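Local coordinates for Ice-binding protein (Flavobacteriaceae bacterium, PDB 5UYT) that probably binds ice and limits its growth, as a right-handed beta-helix (beta-solenoid) antifreeze protein of an Antarctic bacterium, at residues D155-T158 and N159-M162; S128-A131 and N132-V135. All coordinates share one frame; numbering follows the deposited sequence.

Interaction 1: D155-T158 and N159-M162; sequences DLAT and NTVM
T160 folds back on A157 across a tight chain reversal, and its hydroxyl and its amide both point at the same carbonyl oxygen. The hydroxyl bond is the shorter, with OG1 of T160 donating to O of A157 at 2.7 Å from above the carbonyl plane. N of T160 reaches O of A157 at 3.1 Å and approaches from the same face, its N-H bent to 138°. With chi1 at -67°, OG1 of T160 lies beside its own backbone N, which lets both donors converge on one acceptor. The buried threonine OG1 is also bonded to OG of S129 on the preceding coil. A valine here would probably leave both that serine and the A157 carbonyl without their hydroxyl partner, with only the bent N-H...O hydrogen bond still closing the turn.

The reversal is a type II beta turn with T158 and N159 at its corners, linking strands 154-156 and 161-163 of one coil of the beta-helix. Its inner side is apolar and close-packed. CB of L156 lies 4.1 Å from CB of T160, while CD1 of L156 comes 3.8 Å from CG of M162, the two longer side chains crossing at about a right angle. L156 also packs on L175 and V179 of the following coil.

The outer side is looser and wet. There a water 2.7 Å from OG1 of T158 bridges the T158 and N159 side chains, and the water accepts a weak hydrogen bond from ND2 of the exposed N159.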
loop_
_atom_site.group_PDB
_atom_site.type_symbol
_atom_site.label_atom_id
_atom_site.label_comp_id
_atom_site.label_asym_id
_atom_site.label_seq_id
_atom_site.Cartn_x
_atom_site.Cartn_y
_atom_site.Cartn_z
ATOM N N ASP A 155 7.830 -13.741 20.929
ATOM C CA ASP A 155 8.093 -14.705 19.842
ATOM C C ASP A 155 6.780 -15.295 19.349
ATOM O O ASP A 155 6.134 -16.084 20.064
ATOM C CB ASP A 155 9.051 -15.817 20.301
ATOM C CG ASP A 155 9.657 -16.577 19.124
ATOM O OD1 ASP A 155 8.882 -17.108 18.299
ATOM O OD2 ASP A 155 10.901 -16.670 19.040
ATOM N N LEU A 156 6.373 -14.893 18.149
ATOM C CA LEU A 156 5.127 -15.385 17.589
ATOM C C LEU A 156 5.393 -16.470 16.567
ATOM O O LEU A 156 6.122 -16.244 15.589
ATOM C CB LEU A 156 4.282 -14.230 17.012
ATOM C CG LEU A 156 4.033 -13.102 18.031
ATOM C CD1 LEU A 156 3.049 -12.110 17.425
ATOM C CD2 LEU A 156 3.474 -13.634 19.351
ATOM N N ALA A 157 4.783 -17.643 16.803
ATOM C CA ALA A 157 5.007 -18.845 16.006
ATOM C C ALA A 157 4.397 -18.733 14.630
ATOM O O ALA A 157 3.574 -17.843 14.374
ATOM C CB ALA A 157 4.429 -20.062 16.715
ATOM N N THR A 158 4.799 -19.657 13.756
ATOM C CA THR A 158 4.362 -19.648 12.367
ATOM C C THR A 158 2.843 -19.459 12.228
ATOM O O THR A 158 2.038 -20.082 12.941
ATOM C CB THR A 158 4.758 -20.935 11.646
ATOM O OG1 THR A 158 4.175 -22.031 12.339
ATOM C CG2 THR A 158 6.267 -21.118 11.691
ATOM N N ASN A 159 2.479 -18.600 11.276
ATOM C CA ASN A 159 1.060 -18.319 10.949
ATOM C C ASN A 159 0.216 -17.745 12.112
ATOM O O ASN A 159 -1.010 -17.866 12.090
ATOM C CB ASN A 159 0.385 -19.538 10.316
ATOM C CG ASN A 159 1.081 -19.984 9.046
ATOM O OD1 ASN A 159 1.461 -19.168 8.218
ATOM N ND2 ASN A 159 1.309 -21.274 8.921
ATOM N N THR A 160 0.849 -17.101 13.091
ATOM C CA THR A 160 0.082 -16.448 14.162
ATOM C C THR A 160 -0.645 -15.219 13.623
ATOM O O THR A 160 -0.015 -14.351 12.996
ATOM C CB THR A 160 0.979 -16.057 15.362
ATOM O OG1 THR A 160 1.437 -17.258 15.985
ATOM C CG2 THR A 160 0.199 -15.215 16.400
ATOM N N VAL A 161 -1.954 -15.152 13.846
ATOM C CA VAL A 161 -2.722 -13.942 13.540
ATOM C C VAL A 161 -2.784 -13.101 14.813
ATOM O O VAL A 161 -3.331 -13.548 15.849
ATOM C CB VAL A 161 -4.127 -14.285 13.051
ATOM C CG1 VAL A 161 -4.965 -13.002 12.918
ATOM C CG2 VAL A 161 -4.040 -15.057 11.730
ATOM N N MET A 162 -2.183 -11.917 14.764
ATOM C CA MET A 162 -2.024 -11.073 15.953
ATOM C C MET A 162 -2.656 -9.689 15.753
ATOM O O MET A 162 -2.699 -9.170 14.644
ATOM C CB MET A 162 -0.534 -10.945 16.321
ATOM C CG MET A 162 -0.234 -10.272 17.668
ATOM S SD MET A 162 -0.936 -11.180 19.061
ATOM C CE MET A 162 0.046 -10.369 20.340
HETATM O O HOH W 1 1.946 -22.723 11.081
#

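Interaction 2: S128-A131 and N132-V135; sequences SSAA and NTQV
A130 and T133 are the first and last residues of a type II beta turn, whose corners are A131, in a polyproline-like conformation, and N132, with a positive phi of 74°. The backbone hydrogen bond that closes this turn is long, N of T133 to O of A130 at 3.3 Å, and its nitrogen stands above the carbonyl plane.

A second, much shorter bond comes from the side chain: OG1 of T133 donates to O of A130 at 2.6 Å, tilted 30° from that plane and on the same face as the amide. T133 can reach back because OG1 sits beside its own backbone N (chi1 -64°), leaving CG2 anti to that nitrogen. The A130 oxygen is therefore gripped twice by one residue, which ties the backbone and the side-chain rotation of T133 together. The same hydroxyl proton can at most be shared weakly with the L103 carbonyl of the preceding coil.

Beneath the turn, S129 packs its CB against T133, 3.7 Å from OG1 of T133 and 4.0 Å from CB of T133. Its own hydroxyl serves the next coil, where T160 and the amide of A157 bind it.

At the exposed crest, the carboxamide of N132 folds over the peptide group between A131 and N132, with CG of N132 3.3 Å from C of A131. The methyl of A131 is 3.8 Å from ND2 of N132. The strands on the two sides of the bend, 127-129 and 134-138, belong to different faces of the solenoid, and such a compact corner, at which the chain passes from one parallel sheet to the next, is characteristic of a right-handed beta-helix.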
loop_
_atom_site.group_PDB
_atom_site.type_symbol
_atom_site.label_atom_id
_atom_site.label_comp_id
_atom_site.label_asym_id
_atom_site.label_seq_id
_atom_site.Cartn_x
_atom_site.Cartn_y
_atom_site.Cartn_z
ATOM N N SER A 128 4.850 -15.714 24.122
ATOM C CA SER A 128 5.052 -16.639 23.004
ATOM C C SER A 128 3.699 -17.052 22.496
ATOM O O SER A 128 2.724 -17.010 23.248
ATOM C CB SER A 128 5.771 -17.899 23.476
ATOM O OG SER A 128 7.126 -17.603 23.701
ATOM N N SER A 129 3.615 -17.435 21.230
ATOM C CA SER A 129 2.394 -18.085 20.747
ATOM C C SER A 129 2.756 -19.447 20.159
ATOM O O SER A 129 3.917 -19.674 19.762
ATOM C CB SER A 129 1.698 -17.233 19.676
ATOM O OG SER A 129 2.512 -17.126 18.501
ATOM N N ALA A 130 1.761 -20.329 20.116
ATOM C CA ALA A 130 1.845 -21.603 19.404
ATOM C C ALA A 130 1.534 -21.376 17.930
ATOM O O ALA A 130 0.873 -20.385 17.586
ATOM C CB ALA A 130 0.857 -22.598 20.012
ATOM N N ALA A 131 2.004 -22.266 17.057
ATOM C CA ALA A 131 1.711 -22.127 15.622
ATOM C C ALA A 131 0.205 -22.047 15.438
ATOM O O ALA A 131 -0.554 -22.751 16.140
ATOM C CB ALA A 131 2.298 -23.296 14.837
ATOM N N ASN A 132 -0.219 -21.154 14.536
ATOM C CA ASN A 132 -1.631 -21.039 14.078
ATOM C C ASN A 132 -2.552 -20.403 15.092
ATOM O O ASN A 132 -3.768 -20.438 14.913
ATOM C CB ASN A 132 -2.206 -22.401 13.668
ATOM C CG ASN A 132 -1.304 -23.155 12.719
ATOM O OD1 ASN A 132 -0.914 -22.634 11.684
ATOM N ND2 ASN A 132 -0.938 -24.378 13.090
ATOM N N THR A 133 -1.984 -19.806 16.143
ATOM C CA THR A 133 -2.745 -18.996 17.087
ATOM C C THR A 133 -3.464 -17.881 16.347
ATOM O O THR A 133 -2.885 -17.274 15.440
ATOM C CB THR A 133 -1.791 -18.341 18.093
ATOM O OG1 THR A 133 -1.157 -19.374 18.865
ATOM C CG2 THR A 133 -2.531 -17.354 19.034
ATOM N N GLN A 134 -4.692 -17.568 16.757
ATOM C CA GLN A 134 -5.410 -16.423 16.150
ATOM C C GLN A 134 -6.054 -15.507 17.177
ATOM O O GLN A 134 -6.896 -15.944 17.970
ATOM C CB GLN A 134 -6.453 -16.924 15.177
ATOM C CG GLN A 134 -5.821 -17.605 13.978
ATOM C CD GLN A 134 -6.803 -17.805 12.853
ATOM O OE1 GLN A 134 -6.621 -18.685 12.024
ATOM N NE2 GLN A 134 -7.839 -16.979 12.805
ATOM N N VAL A 135 -5.678 -14.239 17.131
ATOM C CA VAL A 135 -6.346 -13.214 17.912
ATOM C C VAL A 135 -7.395 -12.553 17.016
ATOM O O VAL A 135 -7.068 -12.077 15.937
ATOM C CB VAL A 135 -5.334 -12.197 18.473
ATOM C CG1 VAL A 135 -6.048 -11.058 19.209
ATOM C CG2 VAL A 135 -4.403 -12.930 19.430
#

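Interaction 2 comes first along the chain, and interaction 1 follows one coil later, with the two centres about 5 Å apart. Both are corners of the same edge of the beta-helix, and both lie within the first of the two ice-binding-like domains. Strands 127-129 and 154-156 run side by side as parallel neighbours in one sheet, and the turns lie one above the other, T158 and N132 being joined by backbone hydrogen bonding. On the far side of the corner, O of V161 and N of V135 are 2.8 Å apart, probably hydrogen-bonded, which continues the pairing between coils. The repeated turn is consistent with the regular stacking of coils that gives ice-binding proteins of this family their flat-sided solenoid.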